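Local coordinates for protein botulinum neurotoxin type C1 (Clostridium botulinum, PDB 3R4S) that binds gangliosides through its receptor-binding region, a step on which entry into cells depends, and in the complete toxin probably delivers a metalloprotease, at residues 117-122 and 150-155; 21-26 and 33-38; 370-375 and 411-416. All coordinates share one frame; numbering follows the deposited sequence.

Contact 1. Residues 117-122 and 150-155; sequences LVFTLK and VTVTNN
Asn-154 ND2 is the polar atom that comes closest to the opposite strand, and what it meets there is a methyl group: Leu-121 CD1 lies 3.6 Å from Asn-154 ND2. No hydrogen bond crosses between 117-122 and 150-155, and this buried amide nitrogen has no polar partner anywhere in the model. The two side chains approach from opposite directions. Asn-154 CG stands anti to the backbone N (chi1 -170°), which raises the amide toward Leu-121, and CD1 of the leucine is also 3.8 Å from Asn-154 OD1, so the methyl rests against both branches of the amide.

Two residues earlier on each strand the contact is wholly apolar. Val-152 CG1 stands over the centre of the Phe-119 ring, 3.5 Å from the centroid and only 7° off the ring normal, a CH-pi contact with the methyl almost directly above the ring centre. The near-equal spacing from all six ring carbons, with Val-152 CG1 3.6 Å from Phe-119 CD2 and Val-152 CG1 3.9 Å from Phe-119 CE1 as the extremes, confirms the centring. The second valine methyl, Val-152 CG2, touches the root of the phenylalanine, 4.0 Å from Phe-119 CB.

The absence of cross-strand bonds and a CA separation of 7.7 Å between Phe-119 and Val-152 are what is expected of strands in the two facing sheets of the lectin-like beta sandwich, here the N-terminal receptor-binding subdomain. The bonding partners bear this out: strand 116-124 is bonded to 108-113 and 127-134 in one sheet, and strand 148-155 to 77-87 and 159-164 in the other. Met-160 of strand 159-164 touches both Phe-119 and Asn-154, Phe-78 of strand 77-87 adjoins Asn-154, and Trp-108 of strand 108-113 packs on Leu-121.

Contact 2. Residues 21-26 and 33-38; sequences NTLVDT and VSEEGD
Strands 23-25 and 33-36 bring Leu-23 and Val-33 together in a nearly antiparallel pass, their axes 6.9 Å apart at closest approach and 157° between directions. No direct hydrogen bond joins them, which fits their membership of the two different sheets of the lectin-like sandwich: 23-25 is bonded to strand 12-18, and 32-36 to strand 60-64. The contact is made by side chains, which also press on the backbone of 23-25, at the margin of the sandwich.

Val-33 brings both its methyls to the opposite strand. Val-33 CG1 lies 3.9 Å from Leu-23 CB, while Val-33 CG2 reaches the backbone beyond, 4.0 Å from Asp-25 N. The carboxylate of Asp-25 leads elsewhere: it accepts hydrogen bonds from Ser-27 OG, Ser-15 N and Ala-31 N, so it ties the connection between the strands to strand 12-18. Leu-23 is the buried member, packed also on Val-61 and Leu-41.

Glu-35 crosses the leucine obliquely. Its CG is anti to the carbonyl carbon, and with chi2 at 102° the bent chain carries the carboxylate across to Leu-23, putting Glu-35 CG 4.1 Å from Leu-23 CD1 and Glu-35 OE1 3.6 Å from the same methyl. Two waters lie between the carboxylate and the leucine backbone, one near Glu-35 OE2 and Leu-23 O, the other near Glu-35 OE1 and Leu-23 N; both sit implausibly close to the carboxylate, so bridging is doubtful. The leucine carbonyl also meets the valine directly, with Leu-23 O 3.7 Å from Val-33 CB.

Contact 3. Residues 370-375 and 411-416; sequences QIFKSN and GNYASL
Phe-372 and Tyr-413 account for most of the surface buried here, and they meet at a single corner. CE1 of Phe-372 lies 3.9 Å from CE1 of Tyr-413, with Phe-372 CD1 hardly farther from the same tyrosine carbon. Seen from the phenylalanine, the tyrosine carbon arrives at the ring edge, near the ring plane. The ring planes stand at 64° and the centroids are 5.9 Å apart, an oblique pairing of the two rings.

Phe-372 CG is anti to the carbonyl carbon (chi1 -64°), whereas Tyr-413 CG is wedged between the backbone N and the carbonyl carbon (chi1 62°); these rotamers turn both rings toward one another so that the CE1 atoms meet, the two side chains crossing at about a right angle. Tyr-413 opens a 3-10 turn, closed by a 2.8 Å hydrogen bond from Leu-416 N to Tyr-413 O; just ahead of it, Asn-412 centres an inverse gamma turn with a weak bond from Tyr-413 N to Gly-411 O.

This is the C-terminal subdomain, a beta-trefoil. Phe-372 projects from strand 367-374, which is bonded to 356-362 and 381-392, and the loop holding Tyr-413 follows strand 401-409. Ile-381 touches both aromatic side chains, and Leu-417 packs on Phe-372.

Gln-370, third in buried area, approaches no atom of 411-416 closely, yet it holds the same loop farther on: its NE2 donates to Leu-417 O and is hydrogen-bonded to Thr-422 OG1.

In the fold
From the N terminus, contact 2 closes first, after a connection of 6 residues between its segments. Contact 1 follows, bridging 27 residues that include 12 in strands, and contact 3 spans 35. The three are in series: none nests in or crosses another. Contacts 2 and 1 both bring together, by side chains, strands of the two opposed sheets of the N-terminal sandwich, one at its margin and one in its interior, with centres about 23 Å apart. Contact 3 belongs to the trefoil on the other side of the chain's centre, about 42 Å from contact 1 and 47 Å from contact 2 between centres, and joins a strand to a late loop.

Contact 1. Residues 117-122 and 150-155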
loop_
_atom_site.group_PDB
_atom_site.type_symbol
_atom_site.label_atom_id
_atom_site.label_comp_id
_atom_site.label_asym_id
_atom_site.label_seq_id
_atom_site.Cartn_x
_atom_site.Cartn_y
_atom_site.Cartn_z
ATOM N N LEU A 117 -13.573 6.693 -2.113
ATOM C CA LEU A 117 -13.589 7.171 -0.738
ATOM C C LEU A 117 -14.045 8.622 -0.796
ATOM O O LEU A 117 -13.487 9.427 -1.547
ATOM C CB LEU A 117 -12.228 7.031 -0.048
ATOM C CG LEU A 117 -12.186 7.594 1.390
ATOM C CD1 LEU A 117 -11.346 6.743 2.309
ATOM C CD2 LEU A 117 -11.662 9.022 1.401
ATOM N N VAL A 118 -15.079 8.945 -0.022
ATOM C CA VAL A 118 -15.749 10.233 -0.146
ATOM C C VAL A 118 -15.647 11.069 1.131
ATOM O O VAL A 118 -15.948 10.581 2.221
ATOM C CB VAL A 118 -17.237 10.026 -0.473
ATOM C CG1 VAL A 118 -17.915 11.350 -0.733
ATOM C CG2 VAL A 118 -17.392 9.103 -1.697
ATOM N N PHE A 119 -15.217 12.319 0.996
ATOM C CA PHE A 119 -15.285 13.278 2.097
ATOM C C PHE A 119 -16.450 14.214 1.864
ATOM O O PHE A 119 -16.615 14.734 0.765
ATOM C CB PHE A 119 -13.997 14.099 2.223
ATOM C CG PHE A 119 -14.084 15.177 3.269
ATOM C CD1 PHE A 119 -13.917 14.870 4.617
ATOM C CD2 PHE A 119 -14.346 16.490 2.907
ATOM C CE1 PHE A 119 -14.006 15.864 5.601
ATOM C CE2 PHE A 119 -14.442 17.489 3.873
ATOM C CZ PHE A 119 -14.279 17.172 5.228
ATOM N N THR A 120 -17.253 14.431 2.896
ATOM C CA THR A 120 -18.451 15.251 2.762
ATOM C C THR A 120 -18.565 16.320 3.844
ATOM O O THR A 120 -18.419 16.028 5.040
ATOM C CB THR A 120 -19.711 14.390 2.844
ATOM O OG1 THR A 120 -19.627 13.333 1.881
ATOM C CG2 THR A 120 -20.946 15.233 2.570
ATOM N N LEU A 121 -18.801 17.559 3.423
ATOM C CA LEU A 121 -19.282 18.588 4.339
ATOM C C LEU A 121 -20.805 18.534 4.302
ATOM O O LEU A 121 -21.404 18.653 3.230
ATOM C CB LEU A 121 -18.797 19.973 3.919
ATOM C CG LEU A 121 -17.327 20.317 4.184
ATOM C CD1 LEU A 121 -17.060 21.753 3.795
ATOM C CD2 LEU A 121 -16.946 20.098 5.641
ATOM N N LYS A 122 -21.434 18.320 5.452
ATOM C CA LYS A 122 -22.888 18.285 5.500
ATOM C C LYS A 122 -23.433 19.566 6.119
ATOM O O LYS A 122 -23.322 19.784 7.330
ATOM C CB LYS A 122 -23.388 17.067 6.274
ATOM C CG LYS A 122 -24.903 16.899 6.219
ATOM C CD LYS A 122 -25.357 15.732 7.075
ATOM C CE LYS A 122 -26.860 15.502 6.970
ATOM N NZ LYS A 122 -27.178 14.525 5.917
ATOM N N VAL A 150 -4.444 9.502 3.510
ATOM C CA VAL A 150 -5.436 10.489 3.121
ATOM C C VAL A 150 -5.119 11.839 3.747
ATOM O O VAL A 150 -4.685 11.932 4.904
ATOM C CB VAL A 150 -6.827 10.057 3.572
ATOM C CG1 VAL A 150 -7.825 11.214 3.434
ATOM C CG2 VAL A 150 -7.293 8.817 2.763
ATOM N N THR A 151 -5.310 12.895 2.977
ATOM C CA THR A 151 -5.316 14.221 3.574
ATOM C C THR A 151 -6.405 15.037 2.913
ATOM O O THR A 151 -6.422 15.199 1.691
ATOM C CB THR A 151 -3.969 14.930 3.431
ATOM O OG1 THR A 151 -2.919 14.014 3.768
ATOM C CG2 THR A 151 -3.915 16.152 4.350
ATOM N N VAL A 152 -7.335 15.513 3.731
ATOM C CA VAL A 152 -8.388 16.399 3.271
ATOM C C VAL A 152 -8.098 17.793 3.818
ATOM O O VAL A 152 -7.775 17.941 5.007
ATOM C CB VAL A 152 -9.767 15.926 3.775
ATOM C CG1 VAL A 152 -10.820 17.006 3.565
ATOM C CG2 VAL A 152 -10.175 14.613 3.102
ATOM N N THR A 153 -8.191 18.815 2.968
ATOM C CA THR A 153 -8.079 20.183 3.470
ATOM C C THR A 153 -9.307 20.967 3.068
ATOM O O THR A 153 -9.890 20.723 2.019
ATOM C CB THR A 153 -6.789 20.915 3.006
ATOM O OG1 THR A 153 -6.845 21.178 1.597
ATOM C CG2 THR A 153 -5.547 20.091 3.333
ATOM N N ASN A 154 -9.711 21.893 3.925
ATOM C CA ASN A 154 -10.855 22.737 3.638
ATOM C C ASN A 154 -10.579 24.185 3.999
ATOM O O ASN A 154 -9.920 24.469 4.988
ATOM C CB ASN A 154 -12.072 22.269 4.409
ATOM C CG ASN A 154 -13.330 22.972 3.962
ATOM O OD1 ASN A 154 -13.920 23.786 4.695
ATOM N ND2 ASN A 154 -13.746 22.674 2.753
ATOM N N ASN A 155 -11.100 25.089 3.182
ATOM C CA ASN A 155 -11.004 26.519 3.415
ATOM C C ASN A 155 -12.335 27.135 2.992
ATOM O O ASN A 155 -12.669 27.122 1.810
ATOM C CB ASN A 155 -9.849 27.103 2.592
ATOM C CG ASN A 155 -9.649 28.592 2.835
ATOM O OD1 ASN A 155 -10.541 29.272 3.309
ATOM N ND2 ASN A 155 -8.480 29.097 2.495
#

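Contact 2. Residues 21-26 and 33-38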
loop_
_atom_site.group_PDB
_atom_site.type_symbol
_atom_site.label_atom_id
_atom_site.label_comp_id
_atom_site.label_asym_id
_atom_site.label_seq_id
_atom_site.Cartn_x
_atom_site.Cartn_y
_atom_site.Cartn_z
ATOM N N ASN A 21 -0.432 0.603 24.311
ATOM C CA ASN A 21 -1.628 -0.203 24.066
ATOM C C ASN A 21 -2.957 0.488 24.431
ATOM O O ASN A 21 -3.906 -0.159 24.878
ATOM C CB ASN A 21 -1.525 -1.558 24.771
ATOM C CG ASN A 21 -2.459 -2.596 24.167
ATOM O OD1 ASN A 21 -3.246 -3.230 24.873
ATOM N ND2 ASN A 21 -2.385 -2.764 22.845
ATOM N N THR A 22 -3.021 1.800 24.212
ATOM C CA THR A 22 -4.221 2.586 24.491
ATOM C C THR A 22 -4.381 3.650 23.411
ATOM O O THR A 22 -3.401 4.280 23.024
ATOM C CB THR A 22 -4.089 3.336 25.832
ATOM O OG1 THR A 22 -3.549 2.459 26.824
ATOM C CG2 THR A 22 -5.439 3.869 26.301
ATOM N N LEU A 23 -5.604 3.866 22.933
ATOM C CA LEU A 23 -5.854 4.969 22.011
ATOM C C LEU A 23 -6.020 6.265 22.792
ATOM O O LEU A 23 -6.886 6.364 23.661
ATOM C CB LEU A 23 -7.088 4.702 21.149
ATOM C CG LEU A 23 -6.960 3.550 20.154
ATOM C CD1 LEU A 23 -8.283 3.308 19.449
ATOM C CD2 LEU A 23 -5.866 3.849 19.141
ATOM N N VAL A 24 -5.181 7.252 22.485
ATOM C CA VAL A 24 -5.219 8.552 23.162
ATOM C C VAL A 24 -5.075 9.715 22.192
ATOM O O VAL A 24 -4.552 9.556 21.092
ATOM C CB VAL A 24 -4.059 8.702 24.184
ATOM C CG1 VAL A 24 -4.193 7.684 25.302
ATOM C CG2 VAL A 24 -2.703 8.566 23.480
ATOM N N ASP A 25 -5.519 10.891 22.622
ATOM C CA ASP A 25 -5.180 12.138 21.942
ATOM C C ASP A 25 -3.887 12.707 22.529
ATOM O O ASP A 25 -3.848 13.069 23.700
ATOM C CB ASP A 25 -6.303 13.149 22.113
ATOM C CG ASP A 25 -5.943 14.517 21.569
ATOM O OD1 ASP A 25 -5.067 14.594 20.683
ATOM O OD2 ASP A 25 -6.536 15.519 22.029
ATOM N N THR A 26 -2.840 12.791 21.713
ATOM C CA THR A 26 -1.542 13.296 22.159
ATOM C C THR A 26 -1.269 14.739 21.752
ATOM O O THR A 26 -0.135 15.193 21.866
ATOM C CB THR A 26 -0.383 12.477 21.567
ATOM O OG1 THR A 26 -0.423 12.564 20.137
ATOM C CG2 THR A 26 -0.460 11.020 22.001
ATOM N N VAL A 33 -11.221 9.681 24.459
ATOM C CA VAL A 33 -11.292 8.594 23.501
ATOM C C VAL A 33 -11.790 7.341 24.186
ATOM O O VAL A 33 -11.224 6.917 25.189
ATOM C CB VAL A 33 -9.907 8.273 22.903
ATOM C CG1 VAL A 33 -10.032 7.176 21.835
ATOM C CG2 VAL A 33 -9.253 9.523 22.341
ATOM N N SER A 34 -12.838 6.738 23.646
ATOM C CA SER A 34 -13.291 5.464 24.178
ATOM C C SER A 34 -13.470 4.412 23.085
ATOM O O SER A 34 -13.619 4.737 21.903
ATOM C CB SER A 34 -14.575 5.641 24.990
ATOM O OG SER A 34 -15.644 6.051 24.171
ATOM N N GLU A 35 -13.431 3.148 23.487
ATOM C CA GLU A 35 -13.647 2.034 22.570
ATOM C C GLU A 35 -14.818 1.193 23.027
ATOM O O GLU A 35 -15.045 1.022 24.226
ATOM C CB GLU A 35 -12.421 1.139 22.499
ATOM C CG GLU A 35 -11.261 1.739 21.760
ATOM C CD GLU A 35 -10.206 2.277 22.691
ATOM O OE1 GLU A 35 -9.059 1.763 22.663
ATOM O OE2 GLU A 35 -10.531 3.207 23.459
ATOM N N GLU A 36 -15.553 0.668 22.055
ATOM C CA GLU A 36 -16.632 -0.274 22.300
ATOM C C GLU A 36 -16.527 -1.368 21.256
ATOM O O GLU A 36 -16.110 -1.112 20.127
ATOM C CB GLU A 36 -17.993 0.419 22.178
ATOM C CG GLU A 36 -18.200 1.537 23.187
ATOM C CD GLU A 36 -19.520 2.264 23.006
ATOM O OE1 GLU A 36 -20.405 1.729 22.303
ATOM O OE2 GLU A 36 -19.670 3.372 23.573
ATOM N N GLY A 37 -16.911 -2.583 21.630
ATOM C CA GLY A 37 -16.915 -3.692 20.698
ATOM C C GLY A 37 -15.525 -4.216 20.399
ATOM O O GLY A 37 -14.594 -4.044 21.182
ATOM N N ASP A 38 -15.388 -4.843 19.241
ATOM C CA ASP A 38 -14.146 -5.487 18.840
ATOM C C ASP A 38 -13.186 -4.491 18.195
ATOM O O ASP A 38 -13.236 -4.279 16.988
ATOM C CB ASP A 38 -14.460 -6.622 17.857
ATOM C CG ASP A 38 -13.249 -7.474 17.528
ATOM O OD1 ASP A 38 -13.434 -8.518 16.867
ATOM O OD2 ASP A 38 -12.118 -7.117 17.919
HETATM O O HOH W 1 -9.148 4.903 24.525
HETATM O O HOH W 2 -7.757 2.080 24.685
#

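Contact 3. Residues 370-375 and 411-416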
loop_
_atom_site.group_PDB
_atom_site.type_symbol
_atom_site.label_atom_id
_atom_site.label_comp_id
_atom_site.label_asym_id
_atom_site.label_seq_id
_atom_site.Cartn_x
_atom_site.Cartn_y
_atom_site.Cartn_z
ATOM N N GLN A 370 12.883 -2.481 -6.731
ATOM C CA GLN A 370 13.785 -2.783 -7.818
ATOM C C GLN A 370 14.825 -3.728 -7.251
ATOM O O GLN A 370 15.206 -3.620 -6.076
ATOM C CB GLN A 370 14.427 -1.523 -8.385
ATOM C CG GLN A 370 13.456 -0.660 -9.186
ATOM C CD GLN A 370 14.147 0.507 -9.859
ATOM O OE1 GLN A 370 14.852 1.261 -9.209
ATOM N NE2 GLN A 370 13.960 0.649 -11.173
ATOM N N ILE A 371 15.248 -4.679 -8.075
ATOM C CA ILE A 371 16.122 -5.742 -7.602
ATOM C C ILE A 371 17.316 -5.838 -8.528
ATOM O O ILE A 371 17.177 -6.022 -9.740
ATOM C CB ILE A 371 15.367 -7.072 -7.519
ATOM C CG1 ILE A 371 14.102 -6.897 -6.672
ATOM C CG2 ILE A 371 16.270 -8.173 -6.937
ATOM C CD1 ILE A 371 13.118 -8.064 -6.779
ATOM N N PHE A 372 18.491 -5.668 -7.946
ATOM C CA PHE A 372 19.705 -5.528 -8.709
ATOM C C PHE A 372 20.589 -6.742 -8.478
ATOM O O PHE A 372 20.702 -7.224 -7.348
ATOM C CB PHE A 372 20.451 -4.271 -8.261
ATOM C CG PHE A 372 19.698 -2.993 -8.522
ATOM C CD1 PHE A 372 19.908 -2.275 -9.696
ATOM C CD2 PHE A 372 18.764 -2.526 -7.609
ATOM C CE1 PHE A 372 19.211 -1.103 -9.944
ATOM C CE2 PHE A 372 18.062 -1.347 -7.844
ATOM C CZ PHE A 372 18.287 -0.632 -9.009
ATOM N N LYS A 373 21.214 -7.225 -9.549
ATOM C CA LYS A 373 22.199 -8.300 -9.446
ATOM C C LYS A 373 23.441 -7.785 -8.736
ATOM O O LYS A 373 23.984 -6.740 -9.096
ATOM C CB LYS A 373 22.573 -8.840 -10.823
ATOM C CG LYS A 373 23.496 -10.062 -10.743
ATOM C CD LYS A 373 22.743 -11.297 -10.213
ATOM C CE LYS A 373 23.704 -12.452 -9.895
ATOM N NZ LYS A 373 24.486 -12.187 -8.644
ATOM N N SER A 374 23.884 -8.518 -7.719
ATOM C CA SER A 374 24.909 -8.024 -6.817
ATOM C C SER A 374 25.930 -9.103 -6.499
ATOM O O SER A 374 25.631 -10.283 -6.621
ATOM C CB SER A 374 24.239 -7.578 -5.514
ATOM O OG SER A 374 25.179 -7.129 -4.553
ATOM N N ASN A 375 27.127 -8.697 -6.076
ATOM C CA ASN A 375 28.062 -9.641 -5.470
ATOM C C ASN A 375 27.830 -9.700 -3.948
ATOM O O ASN A 375 26.943 -9.015 -3.423
ATOM C CB ASN A 375 29.526 -9.315 -5.824
ATOM C CG ASN A 375 30.011 -8.014 -5.195
ATOM O OD1 ASN A 375 29.222 -7.113 -4.901
ATOM N ND2 ASN A 375 31.319 -7.914 -4.983
ATOM N N GLY A 411 25.356 -4.987 -18.501
ATOM C CA GLY A 411 25.876 -3.878 -19.293
ATOM C C GLY A 411 25.434 -2.577 -18.630
ATOM O O GLY A 411 25.350 -2.507 -17.402
ATOM N N ASN A 412 25.127 -1.554 -19.418
ATOM C CA ASN A 412 24.633 -0.308 -18.840
ATOM C C ASN A 412 23.165 -0.384 -18.458
ATOM O O ASN A 412 22.300 0.086 -19.187
ATOM C CB ASN A 412 24.854 0.892 -19.768
ATOM C CG ASN A 412 24.342 2.186 -19.155
ATOM O OD1 ASN A 412 24.191 2.277 -17.936
ATOM N ND2 ASN A 412 24.048 3.179 -19.991
ATOM N N TYR A 413 22.880 -0.965 -17.302
ATOM C CA TYR A 413 21.490 -1.166 -16.912
ATOM C C TYR A 413 20.789 0.142 -16.556
ATOM O O TYR A 413 19.557 0.190 -16.492
ATOM C CB TYR A 413 21.394 -2.161 -15.755
ATOM C CG TYR A 413 22.089 -1.688 -14.505
ATOM C CD1 TYR A 413 21.439 -0.854 -13.608
ATOM C CD2 TYR A 413 23.399 -2.059 -14.234
ATOM C CE1 TYR A 413 22.075 -0.405 -12.463
ATOM C CE2 TYR A 413 24.043 -1.616 -13.075
ATOM C CZ TYR A 413 23.367 -0.780 -12.203
ATOM O OH TYR A 413 23.976 -0.320 -11.064
ATOM N N ALA A 414 21.572 1.200 -16.337
ATOM C CA ALA A 414 21.008 2.500 -15.962
ATOM C C ALA A 414 19.883 2.937 -16.893
ATOM O O ALA A 414 18.930 3.588 -16.468
ATOM C CB ALA A 414 22.095 3.572 -15.928
ATOM N N SER A 415 19.987 2.579 -18.167
ATOM C CA SER A 415 18.978 3.013 -19.129
ATOM C C SER A 415 17.596 2.412 -18.841
ATOM O O SER A 415 16.585 2.886 -19.366
ATOM C CB SER A 415 19.413 2.668 -20.556
ATOM O OG SER A 415 19.405 1.267 -20.765
ATOM N N LEU A 416 17.550 1.387 -17.990
ATOM C CA LEU A 416 16.290 0.709 -17.675
ATOM C C LEU A 416 15.706 1.166 -16.338
ATOM O O LEU A 416 14.633 0.729 -15.938
ATOM C CB LEU A 416 16.534 -0.803 -17.643
ATOM C CG LEU A 416 15.493 -1.772 -18.202
ATOM C CD1 LEU A 416 15.004 -1.323 -19.572
ATOM C CD2 LEU A 416 16.080 -3.184 -18.264
#